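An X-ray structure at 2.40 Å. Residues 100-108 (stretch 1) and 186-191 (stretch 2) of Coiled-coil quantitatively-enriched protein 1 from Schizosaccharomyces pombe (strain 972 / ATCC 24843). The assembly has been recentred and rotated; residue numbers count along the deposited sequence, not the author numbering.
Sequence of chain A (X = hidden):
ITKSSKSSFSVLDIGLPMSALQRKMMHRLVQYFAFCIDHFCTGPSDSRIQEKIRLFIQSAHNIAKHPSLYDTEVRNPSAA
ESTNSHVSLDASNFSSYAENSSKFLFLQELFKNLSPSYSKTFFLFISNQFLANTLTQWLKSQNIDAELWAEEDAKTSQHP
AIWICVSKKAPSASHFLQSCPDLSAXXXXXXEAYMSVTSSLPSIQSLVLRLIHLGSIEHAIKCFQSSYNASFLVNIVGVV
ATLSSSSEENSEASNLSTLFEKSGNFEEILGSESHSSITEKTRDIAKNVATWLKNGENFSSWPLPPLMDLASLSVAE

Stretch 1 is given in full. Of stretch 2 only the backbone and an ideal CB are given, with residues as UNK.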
ATOM      1  N   ASN A 100      -2.448  27.841  11.720  1.00 66.63           N
ATOM      2  CA  ASN A 100      -2.347  26.895  10.618  1.00 59.76           C
ATOM      3  C   ASN A 100      -3.659  26.788   9.841  1.00 51.94           C
ATOM      4  O   ASN A 100      -3.795  25.911   8.988  1.00 47.31           O
ATOM      5  CB  ASN A 100      -1.860  25.523  11.095  1.00 62.69           C
ATOM      6  CG  ASN A 100      -0.370  25.481  11.363  1.00 64.64           C
ATOM      7  OD1 ASN A 100       0.435  25.556  10.438  1.00 66.17           O
ATOM      8  ND2 ASN A 100       0.005  25.356  12.625  1.00 67.60           N
ATOM      9  N   SER A 101      -4.616  27.680  10.123  1.00 49.65           N
ATOM     10  CA  SER A 101      -5.887  27.670   9.411  1.00 44.66           C
ATOM     11  C   SER A 101      -6.201  29.049   8.837  1.00 42.82           C
ATOM     12  O   SER A 101      -6.421  30.001   9.581  1.00 45.98           O
ATOM     13  CB  SER A 101      -7.014  27.170  10.278  1.00 42.92           C
ATOM     14  OG  SER A 101      -8.250  27.234   9.581  1.00 39.53           O
ATOM     15  N   SER A 102      -6.233  29.123   7.503  1.00 40.03           N
ATOM     16  CA  SER A 102      -6.653  30.308   6.773  1.00 39.72           C
ATOM     17  C   SER A 102      -8.122  30.607   7.054  1.00 37.23           C
ATOM     18  O   SER A 102      -8.570  31.730   6.850  1.00 38.93           O
ATOM     19  CB  SER A 102      -6.442  30.126   5.295  1.00 39.96           C
ATOM     20  OG  SER A 102      -5.125  30.490   4.921  1.00 45.12           O
ATOM     21  N   LYS A 103      -8.864  29.585   7.490  1.00 34.92           N
ATOM     22  CA  LYS A 103     -10.295  29.713   7.717  1.00 34.64           C
ATOM     23  C   LYS A 103     -10.552  30.487   9.009  1.00 37.32           C
ATOM     24  O   LYS A 103     -11.365  31.408   9.028  1.00 37.80           O
ATOM     25  CB  LYS A 103     -10.960  28.335   7.719  1.00 30.89           C
ATOM     26  CG  LYS A 103     -11.077  27.690   6.348  1.00 28.61           C
ATOM     27  CD  LYS A 103     -11.802  26.369   6.359  1.00 28.25           C
ATOM     28  CE  LYS A 103     -11.992  25.817   4.962  1.00 26.80           C
ATOM     29  NZ  LYS A 103     -12.636  24.483   4.990  1.00 26.28           N
ATOM     30  N   PHE A 104      -9.850  30.097  10.081  1.00 39.02           N
ATOM     31  CA  PHE A 104      -9.918  30.790  11.357  1.00 40.48           C
ATOM     32  C   PHE A 104      -9.499  32.249  11.180  1.00 43.57           C
ATOM     33  O   PHE A 104     -10.190  33.151  11.655  1.00 45.63           O
ATOM     34  CB  PHE A 104      -9.059  30.077  12.405  1.00 40.75           C
ATOM     35  CG  PHE A 104      -9.766  29.004  13.193  1.00 39.77           C
ATOM     36  CD1 PHE A 104     -10.362  27.925  12.555  1.00 37.57           C
ATOM     37  CD2 PHE A 104      -9.820  29.060  14.580  1.00 41.74           C
ATOM     38  CE1 PHE A 104     -11.008  26.937  13.284  1.00 38.03           C
ATOM     39  CE2 PHE A 104     -10.463  28.069  15.308  1.00 42.01           C
ATOM     40  CZ  PHE A 104     -11.056  27.009  14.660  1.00 40.06           C
ATOM     41  N   LEU A 105      -8.374  32.462  10.484  1.00 43.55           N
ATOM     42  CA  LEU A 105      -7.830  33.793  10.263  1.00 45.66           C
ATOM     43  C   LEU A 105      -8.816  34.630   9.451  1.00 44.84           C
ATOM     44  O   LEU A 105      -9.013  35.808   9.745  1.00 46.41           O
ATOM     45  CB  LEU A 105      -6.471  33.693   9.559  1.00 46.42           C
ATOM     46  CG  LEU A 105      -5.800  35.025   9.216  1.00 48.77           C
ATOM     47  CD1 LEU A 105      -5.547  35.861  10.463  1.00 50.41           C
ATOM     48  CD2 LEU A 105      -4.500  34.797   8.460  1.00 50.49           C
ATOM     49  N   PHE A 106      -9.430  34.007   8.434  1.00 42.01           N
ATOM     50  CA  PHE A 106     -10.421  34.681   7.612  1.00 40.67           C
ATOM     51  C   PHE A 106     -11.552  35.214   8.489  1.00 42.08           C
ATOM     52  O   PHE A 106     -11.917  36.383   8.380  1.00 43.17           O
ATOM     53  CB  PHE A 106     -10.960  33.765   6.509  1.00 37.07           C
ATOM     54  CG  PHE A 106     -12.149  34.327   5.774  1.00 36.92           C
ATOM     55  CD1 PHE A 106     -11.979  35.228   4.731  1.00 37.96           C
ATOM     56  CD2 PHE A 106     -13.442  33.983   6.144  1.00 36.60           C
ATOM     57  CE1 PHE A 106     -13.074  35.760   4.064  1.00 38.05           C
ATOM     58  CE2 PHE A 106     -14.537  34.517   5.479  1.00 36.94           C
ATOM     59  CZ  PHE A 106     -14.351  35.406   4.441  1.00 37.52           C
ATOM     60  N   LEU A 107     -12.089  34.346   9.354  1.00 41.47           N
ATOM     61  CA  LEU A 107     -13.239  34.679  10.180  1.00 44.10           C
ATOM     62  C   LEU A 107     -12.888  35.801  11.155  1.00 47.69           C
ATOM     63  O   LEU A 107     -13.718  36.666  11.425  1.00 49.28           O
ATOM     64  CB  LEU A 107     -13.722  33.420  10.908  1.00 41.69           C
ATOM     65  CG  LEU A 107     -14.462  32.401  10.040  1.00 39.27           C
ATOM     66  CD1 LEU A 107     -14.672  31.099  10.794  1.00 38.50           C
ATOM     67  CD2 LEU A 107     -15.793  32.952   9.550  1.00 38.33           C
ATOM     68  N   GLN A 108     -11.648  35.786  11.659  1.00 51.12           N
ATOM     69  CA  GLN A 108     -11.162  36.804  12.578  1.00 55.62           C
ATOM     70  C   GLN A 108     -11.128  38.157  11.874  1.00 58.27           C
ATOM     71  O   GLN A 108     -11.662  39.137  12.388  1.00 61.54           O
ATOM     72  CB  GLN A 108      -9.764  36.439  13.082  1.00 57.43           C
ATOM     73  CG  GLN A 108      -9.251  37.345  14.193  1.00 62.63           C
ATOM     74  CD  GLN A 108      -7.744  37.419  14.209  1.00 66.26           C
ATOM     75  OE1 GLN A 108      -7.123  38.068  13.369  1.00 68.36           O
ATOM     76  NE2 GLN A 108      -7.139  36.753  15.179  1.00 69.39           N
ATOM     77  N   UNK A 186     -25.235  33.079   5.617  1.00 57.65           N
ATOM     78  CA  UNK A 186     -24.842  31.707   5.915  1.00 52.24           C
ATOM     79  C   UNK A 186     -23.420  31.427   5.427  1.00 46.48           C
ATOM     80  O   UNK A 186     -23.099  31.660   4.264  1.00 44.83           O
ATOM     81  CB  UNK A 186     -25.824  30.723   5.277  1.00 52.24           C
ATOM     82  N   UNK A 187     -22.583  30.905   6.333  1.00 42.55           N
ATOM     83  CA  UNK A 187     -21.216  30.516   6.019  1.00 39.17           C
ATOM     84  C   UNK A 187     -21.053  29.019   6.278  1.00 36.92           C
ATOM     85  O   UNK A 187     -21.401  28.521   7.348  1.00 35.51           O
ATOM     86  CB  UNK A 187     -20.212  31.326   6.842  1.00 39.17           C
ATOM     87  N   UNK A 188     -20.503  28.315   5.286  1.00 35.54           N
ATOM     88  CA  UNK A 188     -20.091  26.934   5.465  1.00 34.55           C
ATOM     89  C   UNK A 188     -18.588  26.896   5.710  1.00 31.62           C
ATOM     90  O   UNK A 188     -17.803  27.242   4.828  1.00 31.60           O
ATOM     91  CB  UNK A 188     -20.471  26.084   4.251  1.00 34.55           C
ATOM     92  N   UNK A 189     -18.210  26.494   6.930  1.00 30.45           N
ATOM     93  CA  UNK A 189     -16.806  26.399   7.297  1.00 28.47           C
ATOM     94  C   UNK A 189     -16.110  25.375   6.400  1.00 26.70           C
ATOM     95  O   UNK A 189     -14.946  25.550   6.049  1.00 24.15           O
ATOM     96  CB  UNK A 189     -16.655  26.021   8.772  1.00 28.47           C
ATOM     97  N   UNK A 190     -16.844  24.320   6.028  1.00 26.97           N
ATOM     98  CA  UNK A 190     -16.280  23.199   5.292  1.00 26.63           C
ATOM     99  C   UNK A 190     -17.333  22.599   4.363  1.00 27.62           C
ATOM    100  O   UNK A 190     -18.533  22.744   4.596  1.00 27.33           O
ATOM    101  CB  UNK A 190     -15.744  22.137   6.254  1.00 26.63           C
ATOM    102  N   UNK A 191     -16.850  21.911   3.320  1.00 27.71           N
ATOM    103  CA  UNK A 191     -17.680  21.364   2.260  1.00 30.08           C
ATOM    104  C   UNK A 191     -18.474  20.169   2.782  1.00 31.02           C
ATOM    105  O   UNK A 191     -19.604  19.957   2.350  1.00 33.00           O
ATOM    106  CB  UNK A 191     -16.823  20.959   1.059  1.00 30.08           C
TER

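Stretch 1 enters its helix at Ser101, whose OG caps the first turn through weak bonds from Lys103 N (3.2 Å) and Phe104 N (3.3 Å). Lys103 and Leu107, one turn apart, point their CA-to-CB bonds toward stretch 2, and the end of Phe104 comes nearer to it. The helix thus offers an apolar surface with one positive charge.

Position 186 has extended backbone angles (-125/128), and its ideal CB has nothing of stretch 1 within 5.5 Å. The helix sets no preference, though beta-branched residues are at ease here. It is Thr186, whose OG1 is hydrogen-bonded elsewhere in the structure.

Position 187 is also extended (-119/130), but CA-to-CB points toward the helix, and the ideal CB lies 5.4 Å from Leu107 CD2. An apolar side chain able to approach a leucine methyl is called for; valine, isoleucine, leucine or methionine would be reasonable, with the beta-branched pair favoured by the strand. The residue is Ile187. With chi1 m and chi2 t, it brings CD1 to 4.4 Å from Leu107 CD2, a loose apolar contact.

Position 188, the last of the strand residues, is again out of reach of stretch 1. It is Phe188.

Position 189 leaves the extended conformation (-62/-35). CA of 189 lies 7.3 Å from Lys103 CA, and although CA-to-CB points sideways, the ideal CB is 5.4 Å from Lys103 CD. A long or flat side chain could lie along the lysine methylenes and reach Phe104; phenylalanine, tyrosine, methionine or leucine might suit. Whatever the residue type, Lys103 NZ can donate to the backbone O of 189, a 2.8 Å hydrogen bond. The residue is Tyr189, with chi1 t. Lys103 CD sits over one ring face, 3.9 Å from the ring centroid, while Lys103 NZ makes an off-centre cation-pi contact at 5.0 Å. Leu107 CD1 meets the ring edge, 4.2 Å from Tyr189 CD1. The Phe104 and Tyr189 rings meet rim to rim, planes at 84°, with Phe104 CE1 3.1 Å from Tyr189 OH. The hydroxyl, which phenylalanine would lack, lies 3.5 Å from Ser101 OG and is hydrogen-bonded elsewhere in the structure.

Position 190 is extended (-148/157), with CA-to-CB sideways, just before helical 191: an N-cap site suiting Asp, Asn, Ser or Thr. The ideal CB is 4.1 Å from Lys103 NZ. Asp190 uses its side chain to cap a backbone N just past the stretch; its carboxylate makes no salt bridge with Lys103.

Position 191 has helical angles (-72/-34) and no contact with stretch 1, so many residues would fit. It is Ile191.

Stretch 2, residues 186-191: TIFYDI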
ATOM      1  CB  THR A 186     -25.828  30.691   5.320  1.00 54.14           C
ATOM      2  OG1 THR A 186     -27.150  31.069   5.701  1.00 57.97           O
ATOM      3  CG2 THR A 186     -25.568  29.271   5.773  1.00 52.67           C
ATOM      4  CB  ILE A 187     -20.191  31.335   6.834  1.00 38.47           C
ATOM      5  CG1 ILE A 187     -20.406  32.843   6.690  1.00 39.60           C
ATOM      6  CG2 ILE A 187     -18.768  30.935   6.464  1.00 35.99           C
ATOM      7  CD1 ILE A 187     -19.836  33.653   7.831  1.00 40.35           C
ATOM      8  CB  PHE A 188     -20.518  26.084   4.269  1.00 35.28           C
ATOM      9  CG  PHE A 188     -22.001  25.827   4.236  1.00 39.06           C
ATOM     10  CD1 PHE A 188     -22.539  24.711   4.861  1.00 40.40           C
ATOM     11  CD2 PHE A 188     -22.865  26.727   3.629  1.00 40.81           C
ATOM     12  CE1 PHE A 188     -23.907  24.486   4.852  1.00 43.58           C
ATOM     13  CE2 PHE A 188     -24.232  26.502   3.622  1.00 43.17           C
ATOM     14  CZ  PHE A 188     -24.751  25.381   4.231  1.00 44.39           C
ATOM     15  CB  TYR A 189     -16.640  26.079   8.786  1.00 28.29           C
ATOM     16  CG  TYR A 189     -15.205  25.956   9.234  1.00 27.88           C
ATOM     17  CD1 TYR A 189     -14.505  27.061   9.697  1.00 28.14           C
ATOM     18  CD2 TYR A 189     -14.537  24.740   9.182  1.00 26.32           C
ATOM     19  CE1 TYR A 189     -13.183  26.960  10.104  1.00 27.90           C
ATOM     20  CE2 TYR A 189     -13.217  24.621   9.587  1.00 25.38           C
ATOM     21  CZ  TYR A 189     -12.537  25.736  10.048  1.00 26.78           C
ATOM     22  OH  TYR A 189     -11.239  25.629  10.449  1.00 27.08           O
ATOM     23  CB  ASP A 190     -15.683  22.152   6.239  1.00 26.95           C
ATOM     24  CG  ASP A 190     -16.696  21.572   7.211  1.00 28.84           C
ATOM     25  OD1 ASP A 190     -17.519  20.734   6.778  1.00 29.50           O
ATOM     26  OD2 ASP A 190     -16.667  21.977   8.390  1.00 31.69           O
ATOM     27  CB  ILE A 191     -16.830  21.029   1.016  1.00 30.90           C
ATOM     28  CG1 ILE A 191     -16.523  22.281   0.188  1.00 33.20           C
ATOM     29  CG2 ILE A 191     -17.463  19.935   0.166  1.00 31.32           C
ATOM     30  CD1 ILE A 191     -17.746  22.988  -0.366  1.00 35.93           C
TER
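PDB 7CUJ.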